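Local coordinates for protein HMG-CoA Lyase (Bacillus subtilis subsp. subtilis, PDB 1YDO) that belongs to the HMGL-like family of TIM-barrel proteins and is modelled as an assembly of two chains, at residues A250-I255 with E271-A276; S275-I280 with R291-F296. All blocks are in the same frame, centred on the assembly; numbering follows the deposited sequence.

The two contacts follow each other along the last part of the chain, and their centres lie about 7 Å apart. Both use helix 270-284. Contact 1 sets it against the start of helix 252-261, which follows the eighth strand of the barrel. Contact 2 sets it against the short helix 291-296, close to the end of the model. S275 and A276 belong to both. D254 joins the two sites directly: its OD2 lies 3.0 Å from N292 N and its OD1 3.2 Å from R291 N, both probable hydrogen bonds. Helices 252-261, 270-284 and 291-296 are thus joined to one another at the C-terminal part of the chain.

Contact 1. Residues A250-I255 with E271-A276; sequences AATEDI and EKLLSA
L273 pushes its CD2 methyl against the first turn of helix 252-261, where T252 and E253 receive it. This apolar contact carries most of the pairing. CD2 of L273 lies 3.5 Å from T252 CG2 and 3.7 Å from E253 CB. It also comes 3.4 Å from E253 CA, so the methyl rests on backbone as well as side chain. L273 CG is anti to its backbone N (chi1 -173°), which carries the isobutyl group out from helix 270-284 toward its neighbour. The side chain meets those of T252 and E253 at about a right angle. L274 makes a lighter contact. Its CD2 is 4.2 Å from E253 CG. All four residues are buried.

The polar ends turn to other partners. With chi1 of T252 at -59°, OG1 sits beside the backbone N and CG2 lies anti to it; this gives the methyl to L273, while OG1 hydrogen-bonds to E11 OE2 on the first barrel strand. The methylene groups of E253 face the leucines, and its carboxylate is held at both oxygens: OE1 by S290 OG and OE2 by G235 N. The buried acid therefore has partners on two separate parts of the chain, which would help to fix its position.

A251 is at the N-cap position of helix 252-261, and its O accepts a hydrogen bond from I255 N at 3.0 Å. Beyond the contact, L273 touches T40, while A276 packs on Q36 and L37 of helix 27-38. Helix 270-284 thus lies outside helices 252-261 and 27-38, which follow the eighth and first strands. The arrangement is that of an extra helix added to the outer layer of a TIM barrel.

Contact 2. Residues S275-I280 with R291-F296; sequences SAAKWI and RNLQVF
L293 N is hydrogen-bonded to S290 OG, a hydroxyl that E253 also holds, so two groups grip this oxygen. The side chain of L293 leaves that polar site and reaches helix 270-284. Its CG is anti to the backbone N (chi1 177°), and its two methyls come down on A277 and K278. CD1 of L293 lies 3.7 Å from A277 CB and 3.8 Å from K278 CB, and it also rests on the K278 backbone. L293 CD2 stays farther off, 4.2 Å from A277 CB. K278 contributes mainly the root of its side chain. Beyond CG the chain is extended and carries the amine away from the contact.

The two short helical segments cross at 92°, nearly perpendicular, and their axes approach to 9.7 Å. Helix 291-296 crosses helix 270-284, itself an outer layer on the barrel, and, through R291 N and N292 N, also sits by the start of helix 252-261. L293 and F296, one turn apart, are the two side chains that reach over.

F296 covers the more open end. Its ring atom CE2 is 3.9 Å from S275 CA, and CZ lies 4.4 Å from S275 CB. The ring thus packs on backbone and CB, while S275 CB itself points away. F296 also touches L274, the residue before S275. Within the short helix, F296 N bonds to N292 O at 2.7 Å.

On the other flank the helix faces the second subunit. There R291 makes a long, weak ion pair with D210 of that chain, and V295 packs on its R212.

Contact 1. Residues A250-I255 with E271-A276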
ATOM      1  N   ALA A 250      -3.140   4.983  -7.282  1.00 48.49           N
ATOM      2  CA  ALA A 250      -2.678   5.282  -5.940  1.00 43.47           C
ATOM      3  C   ALA A 250      -3.198   6.634  -5.490  1.00 39.24           C
ATOM      4  O   ALA A 250      -3.237   7.579  -6.262  1.00 37.06           O
ATOM      5  CB  ALA A 250      -1.157   5.268  -5.906  1.00 44.23           C
ATOM      6  N   ALA A 251      -3.584   6.711  -4.224  1.00 37.25           N
ATOM      7  CA  ALA A 251      -4.097   7.940  -3.649  1.00 34.60           C
ATOM      8  C   ALA A 251      -3.003   8.995  -3.600  1.00 32.91           C
ATOM      9  O   ALA A 251      -1.994   8.814  -2.926  1.00 33.65           O
ATOM     10  CB  ALA A 251      -4.612   7.669  -2.262  1.00 34.82           C
ATOM     11  N   THR A 252      -3.207  10.100  -4.303  1.00 31.89           N
ATOM     12  CA  THR A 252      -2.229  11.178  -4.328  1.00 31.09           C
ATOM     13  C   THR A 252      -1.690  11.528  -2.952  1.00 30.39           C
ATOM     14  O   THR A 252      -0.491  11.661  -2.788  1.00 31.38           O
ATOM     15  CB  THR A 252      -2.820  12.454  -4.929  1.00 31.65           C
ATOM     16  OG1 THR A 252      -3.267  12.189  -6.264  1.00 32.39           O
ATOM     17  CG2 THR A 252      -1.776  13.556  -4.957  1.00 29.99           C
ATOM     18  N   GLU A 253      -2.564  11.703  -1.971  1.00 29.84           N
ATOM     19  CA  GLU A 253      -2.102  12.059  -0.645  1.00 30.27           C
ATOM     20  C   GLU A 253      -1.214  10.978  -0.054  1.00 31.40           C
ATOM     21  O   GLU A 253      -0.239  11.282   0.625  1.00 32.98           O
ATOM     22  CB  GLU A 253      -3.277  12.352   0.284  1.00 30.82           C
ATOM     23  CG  GLU A 253      -4.329  11.263   0.341  1.00 33.84           C
ATOM     24  CD  GLU A 253      -5.291  11.309  -0.823  1.00 33.30           C
ATOM     25  OE1 GLU A 253      -6.467  10.917  -0.648  1.00 33.16           O
ATOM     26  OE2 GLU A 253      -4.880  11.745  -1.915  1.00 37.18           O
ATOM     27  N   ASP A 254      -1.527   9.715  -0.310  1.00 31.27           N
ATOM     28  CA  ASP A 254      -0.697   8.634   0.216  1.00 30.61           C
ATOM     29  C   ASP A 254       0.695   8.725  -0.393  1.00 28.59           C
ATOM     30  O   ASP A 254       1.697   8.451   0.259  1.00 25.79           O
ATOM     31  CB  ASP A 254      -1.320   7.283  -0.131  1.00 34.99           C
ATOM     32  CG  ASP A 254      -2.609   7.034   0.609  1.00 38.85           C
ATOM     33  OD1 ASP A 254      -3.393   6.163   0.169  1.00 40.48           O
ATOM     34  OD2 ASP A 254      -2.834   7.707   1.641  1.00 42.14           O
ATOM     35  N   ILE A 255       0.731   9.105  -1.660  1.00 26.85           N
ATOM     36  CA  ILE A 255       1.978   9.237  -2.369  1.00 26.01           C
ATOM     37  C   ILE A 255       2.744  10.424  -1.824  1.00 26.69           C
ATOM     38  O   ILE A 255       3.936  10.329  -1.564  1.00 27.28           O
ATOM     39  CB  ILE A 255       1.744   9.444  -3.860  1.00 23.47           C
ATOM     40  CG1 ILE A 255       1.079   8.206  -4.431  1.00 21.76           C
ATOM     41  CG2 ILE A 255       3.046   9.744  -4.548  1.00 21.83           C
ATOM     42  CD1 ILE A 255       0.833   8.299  -5.888  1.00 22.83           C
ATOM     43  N   GLU A 271      -1.858  18.766   3.832  1.00 50.97           N
ATOM     44  CA  GLU A 271      -3.020  19.213   4.587  1.00 52.54           C
ATOM     45  C   GLU A 271      -4.128  19.640   3.624  1.00 51.93           C
ATOM     46  O   GLU A 271      -5.251  19.126   3.666  1.00 51.35           O
ATOM     47  CB  GLU A 271      -2.617  20.379   5.498  1.00 55.23           C
ATOM     48  CG  GLU A 271      -3.689  20.825   6.491  1.00 60.40           C
ATOM     49  CD  GLU A 271      -4.536  21.989   5.977  1.00 63.65           C
ATOM     50  OE1 GLU A 271      -5.534  22.357   6.653  1.00 63.84           O
ATOM     51  OE2 GLU A 271      -4.196  22.541   4.903  1.00 64.66           O
ATOM     52  N   LYS A 272      -3.804  20.573   2.739  1.00 51.40           N
ATOM     53  CA  LYS A 272      -4.779  21.052   1.774  1.00 51.02           C
ATOM     54  C   LYS A 272      -5.322  19.912   0.923  1.00 49.44           C
ATOM     55  O   LYS A 272      -6.536  19.787   0.756  1.00 49.26           O
ATOM     56  CB  LYS A 272      -4.149  22.116   0.871  1.00 52.87           C
ATOM     57  CG  LYS A 272      -3.690  23.372   1.613  1.00 55.75           C
ATOM     58  CD  LYS A 272      -3.261  24.477   0.643  1.00 58.20           C
ATOM     59  CE  LYS A 272      -2.829  25.748   1.377  1.00 58.78           C
ATOM     60  NZ  LYS A 272      -2.557  26.887   0.444  1.00 59.29           N
ATOM     61  N   LEU A 273      -4.423  19.084   0.391  1.00 47.73           N
ATOM     62  CA  LEU A 273      -4.818  17.957  -0.462  1.00 45.99           C
ATOM     63  C   LEU A 273      -5.842  17.082   0.254  1.00 44.95           C
ATOM     64  O   LEU A 273      -6.900  16.773  -0.292  1.00 43.32           O
ATOM     65  CB  LEU A 273      -3.596  17.112  -0.823  1.00 46.38           C
ATOM     66  CG  LEU A 273      -3.826  16.002  -1.841  1.00 46.29           C
ATOM     67  CD1 LEU A 273      -4.216  16.617  -3.164  1.00 46.23           C
ATOM     68  CD2 LEU A 273      -2.568  15.176  -2.000  1.00 48.23           C
ATOM     69  N   LEU A 274      -5.508  16.691   1.479  1.00 43.85           N
ATOM     70  CA  LEU A 274      -6.374  15.859   2.282  1.00 43.37           C
ATOM     71  C   LEU A 274      -7.752  16.485   2.383  1.00 44.52           C
ATOM     72  O   LEU A 274      -8.776  15.812   2.226  1.00 45.31           O
ATOM     73  CB  LEU A 274      -5.774  15.683   3.670  1.00 41.75           C
ATOM     74  CG  LEU A 274      -4.636  14.677   3.735  1.00 40.08           C
ATOM     75  CD1 LEU A 274      -3.712  15.015   4.880  1.00 41.68           C
ATOM     76  CD2 LEU A 274      -5.203  13.277   3.900  1.00 41.43           C
ATOM     77  N   SER A 275      -7.779  17.784   2.643  1.00 44.65           N
ATOM     78  CA  SER A 275      -9.039  18.495   2.754  1.00 43.23           C
ATOM     79  C   SER A 275      -9.799  18.330   1.439  1.00 42.02           C
ATOM     80  O   SER A 275     -10.994  18.048   1.426  1.00 41.81           O
ATOM     81  CB  SER A 275      -8.772  19.978   3.050  1.00 42.99           C
ATOM     82  OG  SER A 275      -9.982  20.679   3.286  1.00 44.25           O
ATOM     83  N   ALA A 276      -9.088  18.485   0.334  1.00 41.36           N
ATOM     84  CA  ALA A 276      -9.710  18.359  -0.971  1.00 42.94           C
ATOM     85  C   ALA A 276     -10.239  16.957  -1.212  1.00 43.33           C
ATOM     86  O   ALA A 276     -11.298  16.792  -1.816  1.00 43.92           O
ATOM     87  CB  ALA A 276      -8.730  18.727  -2.054  1.00 43.06           C
TER

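Contact 2. Residues S275-I280 with R291-F296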
ATOM      1  N   SER A 275      -7.779  17.784   2.643  1.00 44.65           N
ATOM      2  CA  SER A 275      -9.039  18.495   2.754  1.00 43.23           C
ATOM      3  C   SER A 275      -9.799  18.330   1.439  1.00 42.02           C
ATOM      4  O   SER A 275     -10.994  18.048   1.426  1.00 41.81           O
ATOM      5  CB  SER A 275      -8.772  19.978   3.050  1.00 42.99           C
ATOM      6  OG  SER A 275      -9.982  20.679   3.286  1.00 44.25           O
ATOM      7  N   ALA A 276      -9.088  18.485   0.334  1.00 41.36           N
ATOM      8  CA  ALA A 276      -9.710  18.359  -0.971  1.00 42.94           C
ATOM      9  C   ALA A 276     -10.239  16.957  -1.212  1.00 43.33           C
ATOM     10  O   ALA A 276     -11.298  16.792  -1.816  1.00 43.92           O
ATOM     11  CB  ALA A 276      -8.730  18.727  -2.054  1.00 43.06           C
ATOM     12  N   ALA A 277      -9.502  15.951  -0.745  1.00 43.54           N
ATOM     13  CA  ALA A 277      -9.914  14.563  -0.928  1.00 43.68           C
ATOM     14  C   ALA A 277     -11.224  14.318  -0.210  1.00 43.72           C
ATOM     15  O   ALA A 277     -12.142  13.706  -0.759  1.00 44.69           O
ATOM     16  CB  ALA A 277      -8.845  13.609  -0.399  1.00 43.46           C
ATOM     17  N   LYS A 278     -11.315  14.809   1.017  1.00 43.45           N
ATOM     18  CA  LYS A 278     -12.530  14.622   1.798  1.00 43.87           C
ATOM     19  C   LYS A 278     -13.727  15.241   1.095  1.00 42.70           C
ATOM     20  O   LYS A 278     -14.813  14.673   1.090  1.00 42.45           O
ATOM     21  CB  LYS A 278     -12.366  15.247   3.179  1.00 46.34           C
ATOM     22  CG  LYS A 278     -13.541  15.013   4.100  1.00 49.25           C
ATOM     23  CD  LYS A 278     -13.316  15.683   5.447  1.00 52.14           C
ATOM     24  CE  LYS A 278     -14.544  15.539   6.341  1.00 54.26           C
ATOM     25  NZ  LYS A 278     -14.378  16.226   7.659  1.00 54.97           N
ATOM     26  N   TRP A 279     -13.516  16.401   0.487  1.00 42.06           N
ATOM     27  CA  TRP A 279     -14.587  17.090  -0.198  1.00 41.24           C
ATOM     28  C   TRP A 279     -15.319  16.187  -1.172  1.00 41.26           C
ATOM     29  O   TRP A 279     -16.494  15.901  -0.974  1.00 42.00           O
ATOM     30  CB  TRP A 279     -14.040  18.297  -0.937  1.00 42.08           C
ATOM     31  CG  TRP A 279     -15.083  19.308  -1.230  1.00 42.30           C
ATOM     32  CD1 TRP A 279     -15.592  20.225  -0.367  1.00 42.61           C
ATOM     33  CD2 TRP A 279     -15.783  19.483  -2.464  1.00 43.32           C
ATOM     34  NE1 TRP A 279     -16.568  20.963  -0.982  1.00 43.14           N
ATOM     35  CE2 TRP A 279     -16.709  20.528  -2.272  1.00 43.93           C
ATOM     36  CE3 TRP A 279     -15.721  18.853  -3.714  1.00 44.24           C
ATOM     37  CZ2 TRP A 279     -17.574  20.964  -3.289  1.00 44.63           C
ATOM     38  CZ3 TRP A 279     -16.581  19.285  -4.724  1.00 44.89           C
ATOM     39  CH2 TRP A 279     -17.495  20.330  -4.503  1.00 45.06           C
ATOM     40  N   ILE A 280     -14.636  15.753  -2.229  1.00 41.16           N
ATOM     41  CA  ILE A 280     -15.234  14.865  -3.234  1.00 41.48           C
ATOM     42  C   ILE A 280     -15.797  13.599  -2.614  1.00 43.39           C
ATOM     43  O   ILE A 280     -16.820  13.095  -3.056  1.00 43.80           O
ATOM     44  CB  ILE A 280     -14.224  14.406  -4.259  1.00 40.43           C
ATOM     45  CG1 ILE A 280     -12.833  14.663  -3.713  1.00 40.46           C
ATOM     46  CG2 ILE A 280     -14.494  15.064  -5.602  1.00 38.95           C
ATOM     47  CD1 ILE A 280     -11.841  13.615  -4.092  1.00 42.29           C
ATOM     48  N   ARG A 291      -5.755   5.927   2.381  1.00 31.57           N
ATOM     49  CA  ARG A 291      -5.449   5.625   3.762  1.00 32.87           C
ATOM     50  C   ARG A 291      -5.301   6.897   4.575  1.00 33.64           C
ATOM     51  O   ARG A 291      -5.868   7.002   5.656  1.00 34.50           O
ATOM     52  CB  ARG A 291      -4.155   4.829   3.881  1.00 33.71           C
ATOM     53  CG  ARG A 291      -4.136   3.510   3.149  1.00 35.78           C
ATOM     54  CD  ARG A 291      -5.187   2.548   3.653  1.00 38.26           C
ATOM     55  NE  ARG A 291      -4.967   1.225   3.088  1.00 41.71           N
ATOM     56  CZ  ARG A 291      -5.819   0.214   3.200  1.00 44.39           C
ATOM     57  NH1 ARG A 291      -6.962   0.380   3.860  1.00 44.72           N
ATOM     58  NH2 ARG A 291      -5.525  -0.962   2.655  1.00 44.56           N
ATOM     59  N   ASN A 292      -4.537   7.867   4.080  1.00 33.79           N
ATOM     60  CA  ASN A 292      -4.369   9.103   4.844  1.00 34.62           C
ATOM     61  C   ASN A 292      -5.654   9.899   4.961  1.00 35.35           C
ATOM     62  O   ASN A 292      -5.836  10.659   5.908  1.00 33.59           O
ATOM     63  CB  ASN A 292      -3.274   9.987   4.256  1.00 33.73           C
ATOM     64  CG  ASN A 292      -1.879   9.525   4.662  1.00 34.87           C
ATOM     65  OD1 ASN A 292      -1.318   8.617   4.052  1.00 33.59           O
ATOM     66  ND2 ASN A 292      -1.327  10.133   5.715  1.00 33.49           N
ATOM     67  N   LEU A 293      -6.552   9.735   4.000  1.00 36.96           N
ATOM     68  CA  LEU A 293      -7.798  10.451   4.090  1.00 39.10           C
ATOM     69  C   LEU A 293      -8.525   9.945   5.326  1.00 41.03           C
ATOM     70  O   LEU A 293      -9.111  10.730   6.068  1.00 42.03           O
ATOM     71  CB  LEU A 293      -8.656  10.219   2.852  1.00 38.90           C
ATOM     72  CG  LEU A 293     -10.032  10.896   2.886  1.00 38.61           C
ATOM     73  CD1 LEU A 293      -9.885  12.411   2.978  1.00 38.94           C
ATOM     74  CD2 LEU A 293     -10.807  10.535   1.630  1.00 39.89           C
ATOM     75  N   GLN A 294      -8.498   8.636   5.557  1.00 42.07           N
ATOM     76  CA  GLN A 294      -9.173   8.082   6.735  1.00 44.14           C
ATOM     77  C   GLN A 294      -8.544   8.655   8.008  1.00 44.60           C
ATOM     78  O   GLN A 294      -9.249   9.079   8.928  1.00 46.87           O
ATOM     79  CB  GLN A 294      -9.073   6.554   6.750  1.00 44.25           C
ATOM     80  CG  GLN A 294      -9.582   5.909   5.470  1.00 45.70           C
ATOM     81  CD  GLN A 294     -10.931   6.468   5.029  1.00 45.18           C
ATOM     82  OE1 GLN A 294     -11.908   6.406   5.777  1.00 45.05           O
ATOM     83  NE2 GLN A 294     -10.986   7.017   3.812  1.00 43.91           N
ATOM     84  N   VAL A 295      -7.215   8.673   8.053  1.00 43.21           N
ATOM     85  CA  VAL A 295      -6.498   9.212   9.197  1.00 42.21           C
ATOM     86  C   VAL A 295      -6.855  10.686   9.383  1.00 42.08           C
ATOM     87  O   VAL A 295      -7.025  11.169  10.500  1.00 41.87           O
ATOM     88  CB  VAL A 295      -4.975   9.086   8.986  1.00 42.14           C
ATOM     89  CG1 VAL A 295      -4.221   9.684  10.164  1.00 41.87           C
ATOM     90  CG2 VAL A 295      -4.599   7.635   8.811  1.00 41.30           C
ATOM     91  N   PHE A 296      -6.972  11.395   8.274  1.00 42.24           N
ATOM     92  CA  PHE A 296      -7.309  12.806   8.322  1.00 42.39           C
ATOM     93  C   PHE A 296      -8.664  13.001   8.992  1.00 42.52           C
ATOM     94  O   PHE A 296      -8.819  13.866   9.854  1.00 42.84           O
ATOM     95  CB  PHE A 296      -7.352  13.367   6.909  1.00 42.25           C
ATOM     96  CG  PHE A 296      -7.600  14.837   6.854  1.00 40.56           C
ATOM     97  CD1 PHE A 296      -6.683  15.728   7.376  1.00 40.02           C
ATOM     98  CD2 PHE A 296      -8.740  15.332   6.254  1.00 41.52           C
ATOM     99  CE1 PHE A 296      -6.897  17.093   7.295  1.00 41.08           C
ATOM    100  CE2 PHE A 296      -8.961  16.697   6.170  1.00 43.67           C
ATOM    101  CZ  PHE A 296      -8.036  17.576   6.692  1.00 42.65           C
TER